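Local coordinates for variant surface glycoprotein MITat 1.13 (Trypanosoma brucei, PDB 6Z8H), which probably forms a coat on the parasite surface that helps the trypanosome evade host immunity through expression of antigenically distinct variants, at residues Val205-Ser210 / Asn219-Leu224; Ser50-Gly55 / Arg100-Ala105; Ile56-Glu61 / Ser281-Asp286; Lys269-Arg272 / Ala276-Pro279. All blocks are in the same frame, centred on the assembly; numbering follows the deposited sequence.

Contact 1: residues Val205-Ser210 / Asn219-Leu224; sequences VGQSSS and NTHLTL
V205 and Q207 lie in the loop between strands 194-202 and 221-229, antiparallel neighbours in a five-stranded sheet far from the centre of the subunit, and they reach N219 and H221 where the second strand sets out. The C201-C211 disulfide ties this loop back to the strand it leaves. Q207 carries most of the contact. Its NE2 donates to the backbone O of N219 with an N-H...O angle of 149°; at 2.5 Å between Q207 NE2 and N219 O the bond is very short, and the exact length is doubtful. The rest of the side chain lies over one face of the H221 imidazole. A bend at chi2 (95°) lays the amide almost flat on the ring, the two planes 15° apart, with Q207 CD 3.6 Å from H221 NE2 and displaced toward the rim. One carbon earlier, Q207 CG stands 4.0 Å from the centroid of the H221 ring in a CH-pi contact over the face. V205 CG2 makes a van der Waals contact with the N219 amide, 3.5 Å from N219 ND2, the two side chains crossing at a slant. That amide nitrogen is itself bonded to the E217 carboxylate. Backbone bonds from H221 to A202 keep the strand in the sheet, and the H221 side chain also touches K137 and E139 on the next strand. The imidazole face supports the plane of the Q207 amide at the partly exposed end of the sheet where strand 221-229 begins, and the bond to N219 O probably limits its rotation.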
loop_
_atom_site.group_PDB
_atom_site.type_symbol
_atom_site.label_atom_id
_atom_site.label_comp_id
_atom_site.label_asym_id
_atom_site.label_seq_id
_atom_site.Cartn_x
_atom_site.Cartn_y
_atom_site.Cartn_z
ATOM N N VAL A 205 -23.701 4.771 57.598
ATOM C CA VAL A 205 -23.260 3.420 57.923
ATOM C C VAL A 205 -23.980 2.439 57.009
ATOM O O VAL A 205 -25.205 2.503 56.838
ATOM C CB VAL A 205 -23.521 3.086 59.404
ATOM C CG1 VAL A 205 -22.843 1.753 59.781
ATOM C CG2 VAL A 205 -23.049 4.201 60.321
ATOM N N GLY A 206 -23.232 1.518 56.432
ATOM C CA GLY A 206 -23.787 0.586 55.479
ATOM C C GLY A 206 -23.842 1.084 54.047
ATOM O O GLY A 206 -24.074 0.269 53.145
ATOM N N GLN A 207 -23.646 2.382 53.813
ATOM C CA GLN A 207 -23.662 2.963 52.467
ATOM C C GLN A 207 -24.945 2.585 51.720
ATOM O O GLN A 207 -24.914 2.068 50.598
ATOM C CB GLN A 207 -22.410 2.575 51.677
ATOM C CG GLN A 207 -21.101 3.048 52.308
ATOM C CD GLN A 207 -20.445 1.981 53.178
ATOM O OE1 GLN A 207 -20.566 0.784 52.912
ATOM N NE2 GLN A 207 -19.735 2.414 54.213
ATOM N N SER A 208 -26.084 2.877 52.353
ATOM C CA SER A 208 -27.390 2.641 51.755
ATOM C C SER A 208 -28.148 3.921 51.444
ATOM O O SER A 208 -29.134 3.866 50.706
ATOM C CB SER A 208 -28.254 1.765 52.678
ATOM O OG SER A 208 -28.441 2.372 53.943
ATOM N N SER A 209 -27.710 5.055 51.960
ATOM C CA SER A 209 -28.410 6.309 51.768
ATOM C C SER A 209 -27.666 7.085 50.692
ATOM O O SER A 209 -26.642 6.634 50.157
ATOM C CB SER A 209 -28.550 7.089 53.087
ATOM O OG SER A 209 -27.449 7.964 53.290
ATOM N N SER A 210 -28.174 8.266 50.385
ATOM C CA SER A 210 -27.618 9.100 49.338
ATOM C C SER A 210 -27.005 10.357 49.939
ATOM O O SER A 210 -27.442 10.839 50.983
ATOM C CB SER A 210 -28.706 9.460 48.326
ATOM O OG SER A 210 -28.401 10.653 47.640
ATOM N N ASN A 219 -18.168 6.815 56.871
ATOM C CA ASN A 219 -18.458 5.555 56.204
ATOM C C ASN A 219 -18.681 5.738 54.707
ATOM O O ASN A 219 -19.059 4.780 54.042
ATOM C CB ASN A 219 -19.680 4.880 56.824
ATOM C CG ASN A 219 -19.487 4.590 58.282
ATOM O OD1 ASN A 219 -18.886 3.578 58.650
ATOM N ND2 ASN A 219 -19.979 5.484 59.129
ATOM N N THR A 220 -18.517 6.952 54.188
ATOM C CA THR A 220 -18.919 7.267 52.814
ATOM C C THR A 220 -18.003 6.634 51.756
ATOM O O THR A 220 -16.785 6.559 51.927
ATOM C CB THR A 220 -18.977 8.797 52.645
ATOM O OG1 THR A 220 -20.032 9.354 53.448
ATOM C CG2 THR A 220 -19.225 9.202 51.184
ATOM N N HIS A 221 -18.624 6.075 50.719
ATOM C CA HIS A 221 -17.917 5.621 49.524
ATOM C C HIS A 221 -18.177 6.607 48.394
ATOM O O HIS A 221 -19.329 6.877 48.050
ATOM C CB HIS A 221 -18.333 4.210 49.093
ATOM C CG HIS A 221 -17.892 3.131 50.038
ATOM N ND1 HIS A 221 -17.891 1.794 49.697
ATOM C CD2 HIS A 221 -17.444 3.191 51.315
ATOM C CE1 HIS A 221 -17.463 1.079 50.723
ATOM N NE2 HIS A 221 -17.172 1.902 51.711
ATOM N N LEU A 222 -17.103 7.112 47.791
ATOM C CA LEU A 222 -17.184 8.050 46.676
ATOM C C LEU A 222 -16.409 7.442 45.524
ATOM O O LEU A 222 -15.215 7.182 45.676
ATOM C CB LEU A 222 -16.549 9.391 47.037
ATOM C CG LEU A 222 -16.468 10.530 46.016
ATOM C CD1 LEU A 222 -17.815 10.940 45.502
ATOM C CD2 LEU A 222 -15.772 11.725 46.687
ATOM N N THR A 223 -17.090 7.200 44.411
ATOM C CA THR A 223 -16.493 6.507 43.261
ATOM C C THR A 223 -16.647 7.401 42.037
ATOM O O THR A 223 -17.742 7.842 41.753
ATOM C CB THR A 223 -17.108 5.158 42.920
ATOM O OG1 THR A 223 -17.277 4.393 44.107
ATOM C CG2 THR A 223 -16.286 4.387 41.916
ATOM N N LEU A 224 -15.546 7.724 41.382
ATOM C CA LEU A 224 -15.536 8.488 40.139
ATOM C C LEU A 224 -14.827 7.688 39.055
ATOM O O LEU A 224 -13.722 7.196 39.277
ATOM C CB LEU A 224 -14.844 9.830 40.352
ATOM C CG LEU A 224 -15.412 10.626 41.537
ATOM C CD1 LEU A 224 -14.649 11.907 41.744
ATOM C CD2 LEU A 224 -16.863 10.930 41.274
#

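Contact 2: residues Ser50-Gly55 / Arg100-Ala105; sequences SKYADG and RELATA. With SO4 (sulfate ion), chain G.
Y52 and L102 meet at a slant, the tyrosine ring leaning across from helix 34-75 and the leucine rising from helix 78-129. The Y52 side chain starts with CG anti to the backbone N (chi1 -175°), which carries the ring over to the second helix although its base does not point there. L102 CD2 lies 3.8 Å from Y52 CE1 and 4.2 Å from the ring centroid, an off-centre CH-pi contact approached obliquely. The methyl of A105, one turn further along, sits instead at the ring edge near its plane, with A105 CB 4.0 Å from Y52 CE1. The other L102 branch turns to the backbone: CD1 rests 3.5 Å from the carbonyl O of G55. Having no side chain, G55 lets the leucine close in, and L102 CD2 comes to 4.0 Å from G55 C. The far end of the tyrosine is polar. Its OH donates to sulfate O2 at 2.9 Å from Y52 OH, and the same ion, probably from the crystallisation liquor, is bonded to R106 and to Y52 and R106 of the second subunit. The anion thus bridges the two copies, its charge probably balanced in part by the two arginines. Near this contact the helix axes pass 10.7 Å apart with their directions at 146°, the antiparallel pairing of the long helical hairpin characteristic of A-type VSG N-terminal domains. The loop after helix 260-273 closes over the pair: P279 and C280 touch L102, A276 touches A105, and R106 and V109 of helix 78-129 continue the packing along Y52.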
loop_
_atom_site.group_PDB
_atom_site.type_symbol
_atom_site.label_atom_id
_atom_site.label_comp_id
_atom_site.label_asym_id
_atom_site.label_seq_id
_atom_site.Cartn_x
_atom_site.Cartn_y
_atom_site.Cartn_z
ATOM N N SER A 50 -7.357 -7.294 -3.614
ATOM C CA SER A 50 -7.279 -8.633 -4.176
ATOM C C SER A 50 -7.479 -8.583 -5.677
ATOM O O SER A 50 -6.750 -9.243 -6.422
ATOM C CB SER A 50 -8.342 -9.544 -3.558
ATOM O OG SER A 50 -8.027 -10.908 -3.805
ATOM N N LYS A 51 -8.430 -7.767 -6.153
ATOM C CA LYS A 51 -8.602 -7.626 -7.598
ATOM C C LYS A 51 -7.408 -6.921 -8.234
ATOM O O LYS A 51 -7.006 -7.259 -9.354
ATOM C CB LYS A 51 -9.879 -6.849 -7.893
ATOM C CG LYS A 51 -11.169 -7.601 -7.537
ATOM C CD LYS A 51 -11.388 -8.892 -8.344
ATOM C CE LYS A 51 -12.710 -9.571 -7.989
ATOM N NZ LYS A 51 -12.865 -10.904 -8.621
ATOM N N TYR A 52 -6.860 -5.908 -7.566
ATOM C CA TYR A 52 -5.674 -5.240 -8.085
ATOM C C TYR A 52 -4.530 -6.229 -8.236
ATOM O O TYR A 52 -3.859 -6.250 -9.283
ATOM C CB TYR A 52 -5.288 -4.070 -7.160
ATOM C CG TYR A 52 -4.133 -3.251 -7.689
ATOM C CD1 TYR A 52 -4.339 -2.247 -8.625
ATOM C CD2 TYR A 52 -2.842 -3.476 -7.247
ATOM C CE1 TYR A 52 -3.292 -1.512 -9.131
ATOM C CE2 TYR A 52 -1.788 -2.752 -7.754
ATOM C CZ TYR A 52 -2.020 -1.751 -8.669
ATOM O OH TYR A 52 -0.959 -1.030 -9.153
ATOM N N ALA A 53 -4.320 -7.094 -7.238
ATOM C CA ALA A 53 -3.266 -8.104 -7.313
ATOM C C ALA A 53 -3.520 -9.098 -8.437
ATOM O O ALA A 53 -2.579 -9.554 -9.097
ATOM C CB ALA A 53 -3.142 -8.821 -5.967
ATOM N N ASP A 54 -4.779 -9.458 -8.646
ATOM C CA ASP A 54 -5.120 -10.294 -9.780
ATOM C C ASP A 54 -4.689 -9.595 -11.053
ATOM O O ASP A 54 -4.126 -10.213 -11.968
ATOM C CB ASP A 54 -6.628 -10.521 -9.817
ATOM C CG ASP A 54 -7.118 -11.439 -8.730
ATOM O OD1 ASP A 54 -6.299 -12.163 -8.129
ATOM O OD2 ASP A 54 -8.344 -11.435 -8.471
ATOM N N GLY A 55 -4.936 -8.288 -11.135
ATOM C CA GLY A 55 -4.526 -7.560 -12.324
ATOM C C GLY A 55 -3.015 -7.534 -12.490
ATOM O O GLY A 55 -2.494 -7.665 -13.609
ATOM N N ARG A 100 -2.571 0.097 -18.841
ATOM C CA ARG A 100 -3.143 1.418 -18.594
ATOM C C ARG A 100 -4.191 1.365 -17.498
ATOM O O ARG A 100 -4.278 2.280 -16.673
ATOM C CB ARG A 100 -3.749 1.980 -19.874
ATOM C CG ARG A 100 -2.672 2.347 -20.848
ATOM C CD ARG A 100 -3.170 3.026 -22.133
ATOM N NE ARG A 100 -2.058 3.420 -22.990
ATOM C CZ ARG A 100 -1.489 4.623 -22.996
ATOM N NH1 ARG A 100 -1.932 5.569 -22.179
ATOM N NH2 ARG A 100 -0.477 4.870 -23.822
ATOM N N GLU A 101 -4.971 0.288 -17.468
ATOM C CA GLU A 101 -5.943 0.114 -16.402
ATOM C C GLU A 101 -5.249 0.035 -15.050
ATOM O O GLU A 101 -5.745 0.583 -14.053
ATOM C CB GLU A 101 -6.765 -1.143 -16.677
ATOM C CG GLU A 101 -7.838 -0.924 -17.754
ATOM C CD GLU A 101 -8.665 -2.173 -18.077
ATOM O OE1 GLU A 101 -8.320 -3.294 -17.620
ATOM O OE2 GLU A 101 -9.652 -2.022 -18.821
ATOM N N LEU A 102 -4.152 -0.716 -14.973
ATOM C CA LEU A 102 -3.395 -0.790 -13.729
ATOM C C LEU A 102 -2.834 0.565 -13.335
ATOM O O LEU A 102 -2.901 0.936 -12.165
ATOM C CB LEU A 102 -2.320 -1.865 -13.816
ATOM C CG LEU A 102 -2.789 -3.304 -13.741
ATOM C CD1 LEU A 102 -1.772 -4.297 -14.168
ATOM C CD2 LEU A 102 -3.236 -3.585 -12.287
ATOM N N ALA A 103 -2.283 1.327 -14.278
ATOM C CA ALA A 103 -1.705 2.622 -13.928
ATOM C C ALA A 103 -2.769 3.593 -13.429
ATOM O O ALA A 103 -2.512 4.384 -12.513
ATOM C CB ALA A 103 -0.967 3.192 -15.138
ATOM N N THR A 104 -3.984 3.521 -13.980
ATOM C CA THR A 104 -5.073 4.372 -13.492
ATOM C C THR A 104 -5.515 3.947 -12.086
ATOM O O THR A 104 -5.770 4.789 -11.198
ATOM C CB THR A 104 -6.247 4.321 -14.477
ATOM O OG1 THR A 104 -5.815 4.847 -15.741
ATOM C CG2 THR A 104 -7.462 5.125 -13.997
ATOM N N ALA A 105 -5.594 2.635 -11.860
ATOM C CA ALA A 105 -6.047 2.134 -10.571
ATOM C C ALA A 105 -5.015 2.355 -9.472
ATOM O O ALA A 105 -5.395 2.549 -8.304
ATOM C CB ALA A 105 -6.314 0.637 -10.659
HETATM S S SO4 G . 1.858 -1.812 -7.092
HETATM O O1 SO4 G . 2.351 -0.515 -7.474
HETATM O O2 SO4 G . 1.382 -2.505 -8.259
HETATM O O3 SO4 G . 0.781 -1.656 -6.153
HETATM O O4 SO4 G . 2.920 -2.567 -6.485
#

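Contact 3: residues Ile56-Glu61 / Ser281-Asp286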
loop_
_atom_site.group_PDB
_atom_site.type_symbol
_atom_site.label_atom_id
_atom_site.label_comp_id
_atom_site.label_asym_id
_atom_site.label_seq_id
_atom_site.Cartn_x
_atom_site.Cartn_y
_atom_site.Cartn_z
ATOM N N ILE A 56 -2.278 -7.366 -11.391
ATOM C CA ILE A 56 -0.816 -7.380 -11.462
ATOM C C ILE A 56 -0.318 -8.716 -11.980
ATOM O O ILE A 56 0.563 -8.768 -12.845
ATOM C CB ILE A 56 -0.227 -7.055 -10.079
ATOM C CG1 ILE A 56 -0.471 -5.582 -9.769
ATOM C CG2 ILE A 56 1.209 -7.439 -9.997
ATOM C CD1 ILE A 56 0.464 -4.624 -10.418
ATOM N N ASN A 57 -0.870 -9.813 -11.469
ATOM C CA ASN A 57 -0.509 -11.141 -11.955
ATOM C C ASN A 57 -0.870 -11.306 -13.429
ATOM O O ASN A 57 -0.082 -11.844 -14.216
ATOM C CB ASN A 57 -1.196 -12.199 -11.089
ATOM C CG ASN A 57 -0.626 -12.264 -9.692
ATOM O OD1 ASN A 57 0.576 -12.092 -9.481
ATOM N ND2 ASN A 57 -1.500 -12.500 -8.713
ATOM N N ASN A 58 -2.021 -10.774 -13.833
ATOM C CA ASN A 58 -2.438 -10.915 -15.222
ATOM C C ASN A 58 -1.505 -10.147 -16.139
ATOM O O ASN A 58 -1.229 -10.589 -17.260
ATOM C CB ASN A 58 -3.872 -10.428 -15.402
ATOM C CG ASN A 58 -4.897 -11.381 -14.827
ATOM O OD1 ASN A 58 -4.606 -12.526 -14.468
ATOM N ND2 ASN A 58 -6.114 -10.916 -14.775
ATOM N N GLU A 59 -1.045 -8.971 -15.710
ATOM C CA GLU A 59 -0.112 -8.192 -16.516
ATOM C C GLU A 59 1.197 -8.934 -16.671
ATOM O O GLU A 59 1.839 -8.864 -17.737
ATOM C CB GLU A 59 0.123 -6.814 -15.891
ATOM C CG GLU A 59 0.874 -5.793 -16.738
ATOM C CD GLU A 59 2.384 -5.950 -16.765
ATOM O OE1 GLU A 59 2.995 -6.535 -15.842
ATOM O OE2 GLU A 59 2.989 -5.458 -17.746
ATOM N N ARG A 60 1.651 -9.609 -15.615
ATOM C CA ARG A 60 2.868 -10.408 -15.739
ATOM C C ARG A 60 2.679 -11.509 -16.766
ATOM O O ARG A 60 3.551 -11.732 -17.610
ATOM C CB ARG A 60 3.282 -11.001 -14.389
ATOM C CG ARG A 60 4.401 -12.029 -14.471
ATOM C CD ARG A 60 4.744 -12.674 -13.132
ATOM N NE ARG A 60 3.793 -13.716 -12.753
ATOM C CZ ARG A 60 3.007 -13.667 -11.683
ATOM N NH1 ARG A 60 3.057 -12.635 -10.845
ATOM N NH2 ARG A 60 2.176 -14.668 -11.428
ATOM N N GLU A 61 1.534 -12.189 -16.717
ATOM C CA GLU A 61 1.247 -13.252 -17.667
ATOM C C GLU A 61 1.072 -12.702 -19.071
ATOM O O GLU A 61 1.529 -13.321 -20.029
ATOM C CB GLU A 61 -0.010 -14.029 -17.268
ATOM C CG GLU A 61 0.145 -14.880 -16.032
ATOM C CD GLU A 61 -1.082 -15.716 -15.740
ATOM O OE1 GLU A 61 -2.012 -15.760 -16.569
ATOM O OE2 GLU A 61 -1.113 -16.314 -14.659
ATOM N N SER A 281 -8.238 -7.371 -16.290
ATOM C CA SER A 281 -8.914 -8.654 -16.140
ATOM C C SER A 281 -8.810 -9.537 -17.381
ATOM O O SER A 281 -9.142 -10.724 -17.295
ATOM C CB SER A 281 -10.396 -8.466 -15.799
ATOM O OG SER A 281 -11.128 -7.839 -16.827
ATOM N N SER A 282 -8.346 -9.013 -18.528
ATOM C CA SER A 282 -8.338 -9.760 -19.778
ATOM C C SER A 282 -6.972 -10.399 -19.981
ATOM O O SER A 282 -5.943 -9.809 -19.631
ATOM C CB SER A 282 -8.632 -8.823 -20.946
ATOM O OG SER A 282 -9.945 -8.309 -20.856
ATOM N N LEU A 283 -6.972 -11.603 -20.552
ATOM C CA LEU A 283 -5.765 -12.385 -20.768
ATOM C C LEU A 283 -5.603 -12.723 -22.243
ATOM O O LEU A 283 -6.555 -13.160 -22.904
ATOM C CB LEU A 283 -5.770 -13.683 -19.972
ATOM C CG LEU A 283 -5.546 -13.625 -18.462
ATOM C CD1 LEU A 283 -5.759 -15.026 -17.884
ATOM C CD2 LEU A 283 -4.168 -13.114 -18.088
ATOM N N ILE A 284 -4.380 -12.532 -22.747
ATOM C CA ILE A 284 -4.033 -12.938 -24.103
ATOM C C ILE A 284 -4.321 -14.413 -24.323
ATOM O O ILE A 284 -4.687 -14.809 -25.431
ATOM C CB ILE A 284 -2.546 -12.600 -24.339
ATOM C CG1 ILE A 284 -2.368 -11.093 -24.480
ATOM C CG2 ILE A 284 -2.013 -13.301 -25.598
ATOM C CD1 ILE A 284 -0.944 -10.611 -24.351
ATOM N N THR A 285 -4.191 -15.247 -23.292
ATOM C CA THR A 285 -4.406 -16.684 -23.436
ATOM C C THR A 285 -5.890 -17.061 -23.439
ATOM O O THR A 285 -6.214 -18.243 -23.558
ATOM C CB THR A 285 -3.682 -17.448 -22.321
ATOM O OG1 THR A 285 -4.084 -16.900 -21.065
ATOM C CG2 THR A 285 -2.169 -17.364 -22.460
ATOM N N ASP A 286 -6.787 -16.083 -23.342
ATOM C CA ASP A 286 -8.226 -16.286 -23.453
ATOM C C ASP A 286 -8.656 -15.989 -24.893
ATOM O O ASP A 286 -8.672 -14.829 -25.319
ATOM C CB ASP A 286 -8.939 -15.368 -22.464
ATOM C CG ASP A 286 -10.437 -15.455 -22.566
ATOM O OD1 ASP A 286 -10.939 -16.300 -23.342
ATOM O OD2 ASP A 286 -11.113 -14.666 -21.858
HETATM O O HOH W 1 -2.204 -16.416 -19.216
#
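N58 and E61, one turn apart on helix 34-75, hold L283 of the loop between helices 260-273 and 287-291 by van der Waals contact. L283 CD2 does the touching: it lies 3.7 Å from N58 OD1 and equally 3.7 Å from E61 OE1, crossing the asparagine side chain at about a right angle and the glutamate obliquely. The E61 chain, extended beyond CG, runs out far enough to meet the leucine methyls with its carboxylate. At the other end of the contact N58 ND2 packs 3.8 Å from S281 CA, while its own hydrogen bond goes to the carbonyl O of C280. The closest side-chain touches thus set polar atoms against aliphatic carbons, and the polar link is made by water. One water donates to E61 OE1 at 2.7 Å and is also bonded to T285 OG1, bridging the helix to the type I turn L283-D286. D286, which closes the turn, is the N-cap of helix 287-291, with its OD1 bonded to N288 N. N62 of helix 34-75 grips the loop backbone at S282 and I284, and I284 packs onto A91 and I94 of helix 78-129.

Contact 4: residues Lys269-Arg272 / Ala276-Pro279; sequences KAIR and ASTP
The backbone of helix 260-273 and the loop behind it are joined by one bond, donated by A276 N to I271 O, 3.1 Å long and nearly straight at 167°. Since it spans five residues, this bond closes a loop wider than an alpha-helical turn, and the chain then passes A276 and S277 close beside I271 and R272 before T278 and P279 lead away. A 6-to-1 bond of this kind, with an apolar touch between the same two residues, is consistent with a Schellman motif at the C-terminus of the helix. That touch comes from I271. Its CG2 is anti to the backbone N, which puts the methyl against the peptide following A276: I271 CG2 is 3.7 Å from A276 C and 4.2 Å from A276 CB. The same methyl reaches S277, its CG2 lying 3.8 Å from S277 OG. R272 CG also borders the serine oxygen, 3.9 Å from S277 OG. R272 then bends at chi3 (-57°) and folds its guanidinium back along the helix, one face over K269 CA at 3.5 Å above the plane. The arginine head finds its polar partners outside the two segments: NE makes a salt bridge with E183, and NH1 a hydrogen bond with Y48 OH of helix 34-75. I271 is buried between that helix and the next, touching Y48 as well as L108 and A112 of helix 78-129. A276 lies on A105 and P279 on L102, both of helix 78-129.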
loop_
_atom_site.group_PDB
_atom_site.type_symbol
_atom_site.label_atom_id
_atom_site.label_comp_id
_atom_site.label_asym_id
_atom_site.label_seq_id
_atom_site.Cartn_x
_atom_site.Cartn_y
_atom_site.Cartn_z
ATOM N N LYS A 269 -14.980 4.503 -2.552
ATOM C CA LYS A 269 -15.892 4.968 -3.593
ATOM C C LYS A 269 -15.116 5.547 -4.777
ATOM O O LYS A 269 -15.521 5.381 -5.937
ATOM C CB LYS A 269 -16.863 6.009 -3.049
ATOM C CG LYS A 269 -17.880 6.435 -4.067
ATOM C CD LYS A 269 -18.997 7.253 -3.459
ATOM C CE LYS A 269 -20.119 7.475 -4.459
ATOM N NZ LYS A 269 -21.155 8.416 -3.954
ATOM N N ALA A 270 -13.986 6.215 -4.514
ATOM C CA ALA A 270 -13.198 6.783 -5.610
ATOM C C ALA A 270 -12.726 5.718 -6.591
ATOM O O ALA A 270 -12.620 5.978 -7.799
ATOM C CB ALA A 270 -11.992 7.543 -5.061
ATOM N N ILE A 271 -12.428 4.520 -6.091
ATOM C CA ILE A 271 -12.011 3.446 -6.973
ATOM C C ILE A 271 -13.172 3.048 -7.865
ATOM O O ILE A 271 -13.027 2.914 -9.083
ATOM C CB ILE A 271 -11.482 2.242 -6.176
ATOM C CG1 ILE A 271 -10.262 2.609 -5.337
ATOM C CG2 ILE A 271 -11.139 1.086 -7.139
ATOM C CD1 ILE A 271 -9.844 1.503 -4.395
ATOM N N ARG A 272 -14.354 2.881 -7.274
ATOM C CA ARG A 272 -15.532 2.488 -8.043
ATOM C C ARG A 272 -15.925 3.568 -9.044
ATOM O O ARG A 272 -16.260 3.267 -10.196
ATOM C CB ARG A 272 -16.689 2.185 -7.083
ATOM C CG ARG A 272 -16.342 1.158 -6.020
ATOM C CD ARG A 272 -17.597 0.587 -5.367
ATOM N NE ARG A 272 -18.399 1.648 -4.787
ATOM C CZ ARG A 272 -18.255 2.108 -3.550
ATOM N NH1 ARG A 272 -17.328 1.612 -2.737
ATOM N NH2 ARG A 272 -19.036 3.091 -3.128
ATOM N N ALA A 276 -12.213 1.436 -11.635
ATOM C CA ALA A 276 -10.879 0.873 -11.475
ATOM C C ALA A 276 -10.832 -0.314 -10.520
ATOM O O ALA A 276 -9.743 -0.688 -10.063
ATOM C CB ALA A 276 -9.911 1.956 -11.008
ATOM N N SER A 277 -11.988 -0.916 -10.213
ATOM C CA SER A 277 -12.017 -1.992 -9.235
ATOM C C SER A 277 -11.404 -3.287 -9.738
ATOM O O SER A 277 -10.945 -4.091 -8.931
ATOM C CB SER A 277 -13.455 -2.258 -8.786
ATOM O OG SER A 277 -14.057 -1.125 -8.183
ATOM N N THR A 278 -11.390 -3.531 -11.044
ATOM C CA THR A 278 -10.953 -4.822 -11.579
ATOM C C THR A 278 -10.057 -4.583 -12.783
ATOM O O THR A 278 -10.399 -4.955 -13.914
ATOM C CB THR A 278 -12.138 -5.714 -11.977
ATOM O OG1 THR A 278 -13.014 -5.035 -12.901
ATOM C CG2 THR A 278 -12.971 -6.164 -10.764
ATOM N N PRO A 279 -8.904 -3.966 -12.573
ATOM C CA PRO A 279 -8.001 -3.671 -13.696
ATOM C C PRO A 279 -7.344 -4.917 -14.250
ATOM O O PRO A 279 -7.080 -5.893 -13.563
ATOM C CB PRO A 279 -6.944 -2.756 -13.069
ATOM C CG PRO A 279 -6.908 -3.203 -11.615
ATOM C CD PRO A 279 -8.354 -3.550 -11.266
#

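Contacts 2, 3 and 4 lie together on the long helical hairpin; contact 1 is at a distant sheet, 60 Å or more between centres. Contact 2 is buried and mainly apolar, the tyrosine hydroxyl reaching a sulfate. Contact 4, partly buried, rests on a helix-end backbone bond and one methyl; it meets contact 2 where L102 CD2 lies 3.8 Å from P279 CG. Contact 3 shares helix 34-75 with contact 2 and touches it, yet at the surface it uses polar groups and a bridging water. Contact 1 is also superficial, but there an amide stacks on an imidazole and donates to a backbone oxygen.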